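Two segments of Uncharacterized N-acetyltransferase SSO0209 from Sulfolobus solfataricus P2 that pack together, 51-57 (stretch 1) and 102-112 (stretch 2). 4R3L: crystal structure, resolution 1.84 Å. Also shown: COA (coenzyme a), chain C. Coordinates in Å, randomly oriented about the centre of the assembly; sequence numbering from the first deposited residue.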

ATOM      1  N   LEU A  51      -1.271 -12.679   3.021  1.00 22.91           N
ATOM      2  CA  LEU A  51      -0.128 -13.116   2.220  1.00 21.45           C
ATOM      3  C   LEU A  51       0.558 -11.950   1.523  1.00 22.42           C
ATOM      4  O   LEU A  51       1.748 -12.043   1.160  1.00 19.89           O
ATOM      5  CB  LEU A  51      -0.559 -14.160   1.196  1.00 21.31           C
ATOM      6  CG  LEU A  51      -1.045 -15.450   1.863  1.00 26.42           C
ATOM      7  CD1 LEU A  51      -1.610 -16.403   0.845  1.00 29.74           C
ATOM      8  CD2 LEU A  51       0.113 -16.084   2.615  1.00 29.01           C
ATOM      9  N   ALA A  52      -0.173 -10.848   1.352  1.00 16.69           N
ATOM     10  CA  ALA A  52       0.387  -9.668   0.683  1.00 20.49           C
ATOM     11  C   ALA A  52       0.654  -8.508   1.661  1.00 20.09           C
ATOM     12  O   ALA A  52       0.991  -7.386   1.235  1.00 15.59           O
ATOM     13  CB  ALA A  52      -0.557  -9.211  -0.468  1.00 16.51           C
ATOM     14  N   PHE A  53       0.534  -8.796   2.962  1.00 16.54           N
ATOM     15  CA  PHE A  53       0.699  -7.816   4.041  1.00 15.23           C
ATOM     16  C   PHE A  53       2.098  -8.025   4.629  1.00 17.78           C
ATOM     17  O   PHE A  53       2.362  -9.025   5.317  1.00 17.79           O
ATOM     18  CB  PHE A  53      -0.390  -8.043   5.132  1.00 14.12           C
ATOM     19  CG  PHE A  53      -0.624  -6.895   6.091  1.00 14.98           C
ATOM     20  CD1 PHE A  53      -1.924  -6.677   6.595  1.00 16.88           C
ATOM     21  CD2 PHE A  53       0.382  -6.017   6.461  1.00 17.08           C
ATOM     22  CE1 PHE A  53      -2.174  -5.631   7.480  1.00 15.75           C
ATOM     23  CE2 PHE A  53       0.124  -4.960   7.346  1.00 14.94           C
ATOM     24  CZ  PHE A  53      -1.159  -4.775   7.849  1.00 17.36           C
ATOM     25  N   PHE A  54       3.011  -7.105   4.355  1.00 15.68           N
ATOM     26  CA  PHE A  54       4.373  -7.275   4.822  1.00 18.51           C
ATOM     27  C   PHE A  54       4.799  -6.202   5.814  1.00 16.90           C
ATOM     28  O   PHE A  54       4.276  -5.087   5.809  1.00 16.87           O
ATOM     29  CB  PHE A  54       5.329  -7.278   3.629  1.00 15.10           C
ATOM     30  CG  PHE A  54       5.236  -8.510   2.772  1.00 17.22           C
ATOM     31  CD1 PHE A  54       6.070  -9.604   3.017  1.00 20.38           C
ATOM     32  CD2 PHE A  54       4.354  -8.579   1.707  1.00 17.41           C
ATOM     33  CE1 PHE A  54       6.000 -10.741   2.211  1.00 20.49           C
ATOM     34  CE2 PHE A  54       4.273  -9.719   0.917  1.00 19.26           C
ATOM     35  CZ  PHE A  54       5.096 -10.797   1.167  1.00 15.43           C
ATOM     36  N   VAL A  55       5.765  -6.553   6.658  1.00 15.69           N
ATOM     37  CA  VAL A  55       6.434  -5.577   7.506  1.00 14.50           C
ATOM     38  C   VAL A  55       7.931  -5.585   7.220  1.00 17.32           C
ATOM     39  O   VAL A  55       8.468  -6.586   6.762  1.00 18.80           O
ATOM     40  CB  VAL A  55       6.212  -5.853   9.003  1.00 17.34           C
ATOM     41  CG1 VAL A  55       4.752  -5.517   9.427  1.00 16.20           C
ATOM     42  CG2 VAL A  55       6.587  -7.297   9.344  1.00 18.86           C
ATOM     43  N   ALA A  56       8.570  -4.447   7.474  1.00 17.24           N
ATOM     44  CA  ALA A  56      10.022  -4.299   7.421  1.00 19.39           C
ATOM     45  C   ALA A  56      10.524  -4.266   8.842  1.00 22.68           C
ATOM     46  O   ALA A  56       9.958  -3.558   9.685  1.00 21.14           O
ATOM     47  CB  ALA A  56      10.422  -3.031   6.700  1.00 20.65           C
ATOM     48  N   ILE A  57      11.577  -5.029   9.106  1.00 21.64           N
ATOM     49  CA  ILE A  57      12.091  -5.195  10.456  1.00 25.47           C
ATOM     50  C   ILE A  57      13.524  -4.695  10.568  1.00 27.96           C
ATOM     51  O   ILE A  57      14.355  -5.023   9.727  1.00 23.15           O
ATOM     52  CB  ILE A  57      12.063  -6.673  10.879  1.00 26.24           C
ATOM     53  CG1 ILE A  57      10.650  -7.243  10.762  1.00 24.64           C
ATOM     54  CG2 ILE A  57      12.643  -6.843  12.300  1.00 29.70           C
ATOM     55  CD1 ILE A  57       9.676  -6.606  11.708  1.00 27.69           C
ATOM     56  N   GLY A 102      15.339   1.996   0.494  1.00 19.61           N
ATOM     57  CA  GLY A 102      14.690   1.030  -0.373  1.00 19.40           C
ATOM     58  C   GLY A 102      13.586   0.216   0.308  1.00 20.23           C
ATOM     59  O   GLY A 102      13.088  -0.749  -0.268  1.00 17.27           O
ATOM     60  N   ILE A 103      13.218   0.585   1.532  1.00 19.50           N
ATOM     61  CA  ILE A 103      12.228  -0.198   2.266  1.00 21.42           C
ATOM     62  C   ILE A 103      10.878  -0.183   1.550  1.00 17.93           C
ATOM     63  O   ILE A 103      10.267  -1.239   1.346  1.00 19.14           O
ATOM     64  CB  ILE A 103      12.053   0.292   3.711  1.00 20.14           C
ATOM     65  CG1 ILE A 103      13.298  -0.077   4.533  1.00 21.67           C
ATOM     66  CG2 ILE A 103      10.800  -0.341   4.343  1.00 20.36           C
ATOM     67  CD1 ILE A 103      13.328   0.492   5.930  1.00 25.27           C
ATOM     68  N   ALA A 104      10.407   0.999   1.162  1.00 19.02           N
ATOM     69  CA  ALA A 104       9.082   1.064   0.525  1.00 21.09           C
ATOM     70  C   ALA A 104       9.116   0.324  -0.802  1.00 20.28           C
ATOM     71  O   ALA A 104       8.168  -0.367  -1.171  1.00 17.11           O
ATOM     72  CB  ALA A 104       8.636   2.501   0.323  1.00 21.53           C
ATOM     73  N   THR A 105      10.230   0.448  -1.521  1.00 18.34           N
ATOM     74  CA  THR A 105      10.352  -0.259  -2.786  1.00 15.68           C
ATOM     75  C   THR A 105      10.251  -1.753  -2.588  1.00 16.53           C
ATOM     76  O   THR A 105       9.577  -2.432  -3.357  1.00 15.60           O
ATOM     77  CB  THR A 105      11.688   0.074  -3.503  1.00 18.55           C
ATOM     78  OG1 THR A 105      11.680   1.454  -3.873  1.00 22.97           O
ATOM     79  CG2 THR A 105      11.836  -0.772  -4.752  1.00 19.98           C
ATOM     80  N   THR A 106      10.904  -2.283  -1.556  1.00 14.48           N
ATOM     81  CA  THR A 106      10.877  -3.721  -1.383  1.00 13.96           C
ATOM     82  C   THR A 106       9.536  -4.177  -0.796  1.00 14.33           C
ATOM     83  O   THR A 106       9.069  -5.262  -1.120  1.00 14.84           O
ATOM     84  CB  THR A 106      12.034  -4.212  -0.491  1.00 17.21           C
ATOM     85  OG1 THR A 106      11.933  -3.618   0.814  1.00 19.36           O
ATOM     86  CG2 THR A 106      13.377  -3.840  -1.134  1.00 18.10           C
ATOM     87  N   LEU A 107       8.921  -3.352   0.047  1.00 14.46           N
ATOM     88  CA  LEU A 107       7.569  -3.686   0.538  1.00 14.86           C
ATOM     89  C   LEU A 107       6.596  -3.825  -0.643  1.00 13.77           C
ATOM     90  O   LEU A 107       5.804  -4.773  -0.717  1.00 15.41           O
ATOM     91  CB  LEU A 107       7.052  -2.625   1.529  1.00 15.29           C
ATOM     92  CG  LEU A 107       7.668  -2.653   2.934  1.00 17.40           C
ATOM     93  CD1 LEU A 107       7.301  -1.401   3.727  1.00 20.14           C
ATOM     94  CD2 LEU A 107       7.236  -3.910   3.693  1.00 17.65           C
ATOM     95  N   LEU A 108       6.637  -2.862  -1.558  1.00 16.38           N
ATOM     96  CA  LEU A 108       5.763  -2.906  -2.731  1.00 16.27           C
ATOM     97  C   LEU A 108       6.054  -4.110  -3.611  1.00 16.39           C
ATOM     98  O   LEU A 108       5.134  -4.733  -4.120  1.00 18.37           O
ATOM     99  CB  LEU A 108       5.888  -1.625  -3.561  1.00 17.32           C
ATOM    100  CG  LEU A 108       5.127  -0.403  -3.055  1.00 21.52           C
ATOM    101  CD1 LEU A 108       5.787   0.882  -3.520  1.00 25.32           C
ATOM    102  CD2 LEU A 108       3.667  -0.466  -3.542  1.00 20.59           C
ATOM    103  N   GLU A 109       7.330  -4.443  -3.805  1.00 17.03           N
ATOM    104  CA  GLU A 109       7.644  -5.585  -4.648  1.00 17.02           C
ATOM    105  C   GLU A 109       7.097  -6.865  -4.053  1.00 17.20           C
ATOM    106  O   GLU A 109       6.568  -7.714  -4.772  1.00 18.06           O
ATOM    107  CB  GLU A 109       9.153  -5.724  -4.864  1.00 21.40           C
ATOM    108  CG  GLU A 109       9.515  -6.751  -5.953  1.00 25.02           C
ATOM    109  CD  GLU A 109       9.651  -8.199  -5.449  1.00 27.74           C
ATOM    110  OE1 GLU A 109       9.648  -8.440  -4.221  1.00 26.67           O
ATOM    111  OE2 GLU A 109       9.778  -9.111  -6.303  1.00 33.67           O
ATOM    112  N   ALA A 110       7.231  -7.001  -2.738  1.00 17.33           N
ATOM    113  CA  ALA A 110       6.794  -8.213  -2.065  1.00 16.88           C
ATOM    114  C   ALA A 110       5.277  -8.339  -2.134  1.00 17.64           C
ATOM    115  O   ALA A 110       4.739  -9.420  -2.415  1.00 17.57           O
ATOM    116  CB  ALA A 110       7.261  -8.217  -0.604  1.00 18.29           C
ATOM    117  N   SER A 111       4.594  -7.231  -1.858  1.00 16.37           N
ATOM    118  CA  SER A 111       3.137  -7.226  -1.906  1.00 14.58           C
ATOM    119  C   SER A 111       2.668  -7.503  -3.328  1.00 16.59           C
ATOM    120  O   SER A 111       1.765  -8.300  -3.538  1.00 16.20           O
ATOM    121  CB  SER A 111       2.566  -5.894  -1.390  1.00 16.11           C
ATOM    122  OG  SER A 111       1.166  -6.017  -1.128  1.00 16.91           O
ATOM    123  N   MET A 112       3.296  -6.859  -4.312  1.00 18.86           N
ATOM    124  CA  MET A 112       2.935  -7.096  -5.711  1.00 20.53           C
ATOM    125  C   MET A 112       3.063  -8.557  -6.127  1.00 20.85           C
ATOM    126  O   MET A 112       2.197  -9.102  -6.810  1.00 20.84           O
ATOM    127  CB  MET A 112       3.808  -6.245  -6.630  1.00 24.90           C
ATOM    128  CG  MET A 112       3.387  -4.815  -6.673  1.00 23.98           C
ATOM    129  SD  MET A 112       4.559  -3.793  -7.575  1.00 41.75           S
ATOM    130  CE  MET A 112       4.600  -4.658  -9.130  1.00 32.43           C
TER
HETATM  131  N1A COA C 400      12.136  12.721  -2.533  1.00 42.62           N
HETATM  132  C2A COA C 400      12.334  12.317  -3.805  1.00 47.28           C
HETATM  133  N3A COA C 400      12.250  11.027  -4.134  1.00 46.38           N
HETATM  134  C4A COA C 400      11.963  10.082  -3.186  1.00 41.82           C
HETATM  135  C5A COA C 400      11.756  10.465  -1.869  1.00 38.55           C
HETATM  136  C6A COA C 400      11.850  11.829  -1.552  1.00 42.09           C
HETATM  137  N6A COA C 400      11.637  12.277  -0.180  1.00 39.79           N
HETATM  138  N7A COA C 400      11.485   9.313  -1.140  1.00 38.31           N
HETATM  139  C8A COA C 400      11.533   8.257  -2.000  1.00 37.36           C
HETATM  140  N9A COA C 400      11.811   8.707  -3.239  1.00 36.93           N
HETATM  141  C1B COA C 400      11.975   7.898  -4.459  1.00 43.06           C
HETATM  142  C2B COA C 400      13.396   7.883  -4.865  1.00 44.21           C
HETATM  143  O2B COA C 400      13.510   7.724  -6.234  1.00 44.25           O
HETATM  144  C3B COA C 400      13.897   6.690  -4.224  1.00 40.72           C
HETATM  145  O3B COA C 400      15.066   6.309  -4.832  1.00 46.55           O
HETATM  146  P3B COA C 400      16.437   6.736  -4.201  1.00 57.95           P
HETATM  147  O7A COA C 400      17.566   5.881  -4.775  1.00 57.29           O
HETATM  148  O8A COA C 400      16.383   6.533  -2.739  1.00 43.01           O
HETATM  149  O9A COA C 400      16.697   8.182  -4.494  1.00 50.17           O
HETATM  150  C4B COA C 400      12.793   5.747  -4.476  1.00 38.69           C
HETATM  151  O4B COA C 400      11.634   6.514  -4.259  1.00 36.14           O
HETATM  152  C5B COA C 400      12.791   4.628  -3.523  1.00 36.19           C
HETATM  153  O5B COA C 400      12.422   5.011  -2.228  1.00 30.71           O
HETATM  154  P1A COA C 400      12.415   4.070  -0.959  1.00 27.49           P
HETATM  155  O1A COA C 400      13.695   4.197  -0.179  1.00 26.39           O
HETATM  156  O2A COA C 400      12.139   2.684  -1.376  1.00 23.34           O
HETATM  157  O3A COA C 400      11.225   4.697  -0.098  1.00 26.02           O
HETATM  158  P2A COA C 400      11.189   4.853   1.471  1.00 28.07           P
HETATM  159  O4A COA C 400      12.034   6.023   1.948  1.00 30.16           O
HETATM  160  O5A COA C 400      11.578   3.570   2.136  1.00 24.42           O
HETATM  161  O6A COA C 400       9.661   5.162   1.863  1.00 24.89           O
HETATM  162  CBP COA C 400       7.603   6.463   1.678  1.00 22.34           C
HETATM  163  CCP COA C 400       8.907   5.936   1.005  1.00 27.64           C
HETATM  164  CDP COA C 400       6.881   7.367   0.716  1.00 26.28           C
HETATM  165  CEP COA C 400       6.744   5.247   2.017  1.00 25.61           C
HETATM  166  CAP COA C 400       8.055   7.194   2.923  1.00 29.45           C
HETATM  167  OAP COA C 400       8.628   8.474   2.646  1.00 29.36           O
HETATM  168  C9P COA C 400       6.962   7.442   3.945  1.00 26.20           C
HETATM  169  O9P COA C 400       6.658   6.556   4.787  1.00 27.72           O
HETATM  170  N8P COA C 400       6.253   8.701   4.015  1.00 28.73           N
HETATM  171  C7P COA C 400       5.198   8.979   4.984  1.00 30.22           C
HETATM  172  C6P COA C 400       3.959   8.050   4.827  1.00 34.65           C
HETATM  173  C5P COA C 400       3.414   8.037   3.401  1.00 31.66           C
HETATM  174  O5P COA C 400       3.239   9.137   2.817  1.00 31.23           O
HETATM  175  N4P COA C 400       3.132   6.766   2.731  1.00 30.42           N
HETATM  176  C3P COA C 400       2.629   6.751   1.372  1.00 30.71           C
HETATM  177  C2P COA C 400       1.221   7.278   1.124  1.00 40.76           C
HETATM  178  S1P COA C 400       0.441   6.886  -0.409  1.00 52.53           S

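How do a strand and a helix running in nearly opposite directions fit against each other? The strand 54-57 and the helix 103-112 lie at 148° between their N-to-C directions, with axes 8.8 Å apart at closest approach. Ala52 therefore pairs with Ser111, Phe54 with Leu107 and Ala56 with Ile103, so that two residues along stretch 1 match about one helical turn. Strand alternation does the sorting: Phe54 and Ala56 point toward the helix, while Val55 and Ile57 point away. The contact is modest, burying 336 Å² over both sides, and mostly apolar.

Where does the large ring of Phe54 find room? It lies against Ala110, which offers only a methyl, and the ring lies flat over it: Ala110 CB sits 3.6 Å from the centroid of the Phe54 ring and 9° off its normal, a CH-pi contact over one face. With chi1 in the m well, the ring extends along the helix toward its later turn, and Phe54 CE2 comes within 3.4 Å of Ala110 O. The broadest side chain of the contact thus rests on one of the smallest, and Phe54 as a whole has 73 Å² covered, more than any other residue here.

What fills the space behind the ring, at the strand backbone and nearer the start of the helix? Leu107 leaves its backbone sideways, but its end comes nearer the strand, placing CD2 between the two inward-pointing residues. Leu107 CD2 lies 3.9 Å from Phe54 CB and 4.5 Å from Ala56 CB, and it also reaches the backbone between them, 4.0 Å from both Val55 C and Ala56 N. One turn earlier the sizes suit each other again: the short side chain of Ala56 meets a branch of Ile103, with Ala56 CB 3.6 Å from Ile103 CG2. Both residues are buried, and neither brings a polar side-chain group into this apolar corner.

What ties down the other end, where the two stretches come closest? The CA atoms of Ala52 and Ser111 are only 4.5 Å apart, and at this close approach both side chains are small and leave sideways; Ala52 CB is 3.7 Å from Ser111 OG. Serine adds a donor at this point: its chi1 is t, and Ser111 OG gives a hydrogen bond to Ala52 O over 2.7 Å, the only one between the stretches. Both residues are buried, so the bond satisfies a carbonyl and a hydroxyl inside the protein and pins the 3-10 segment to the helix.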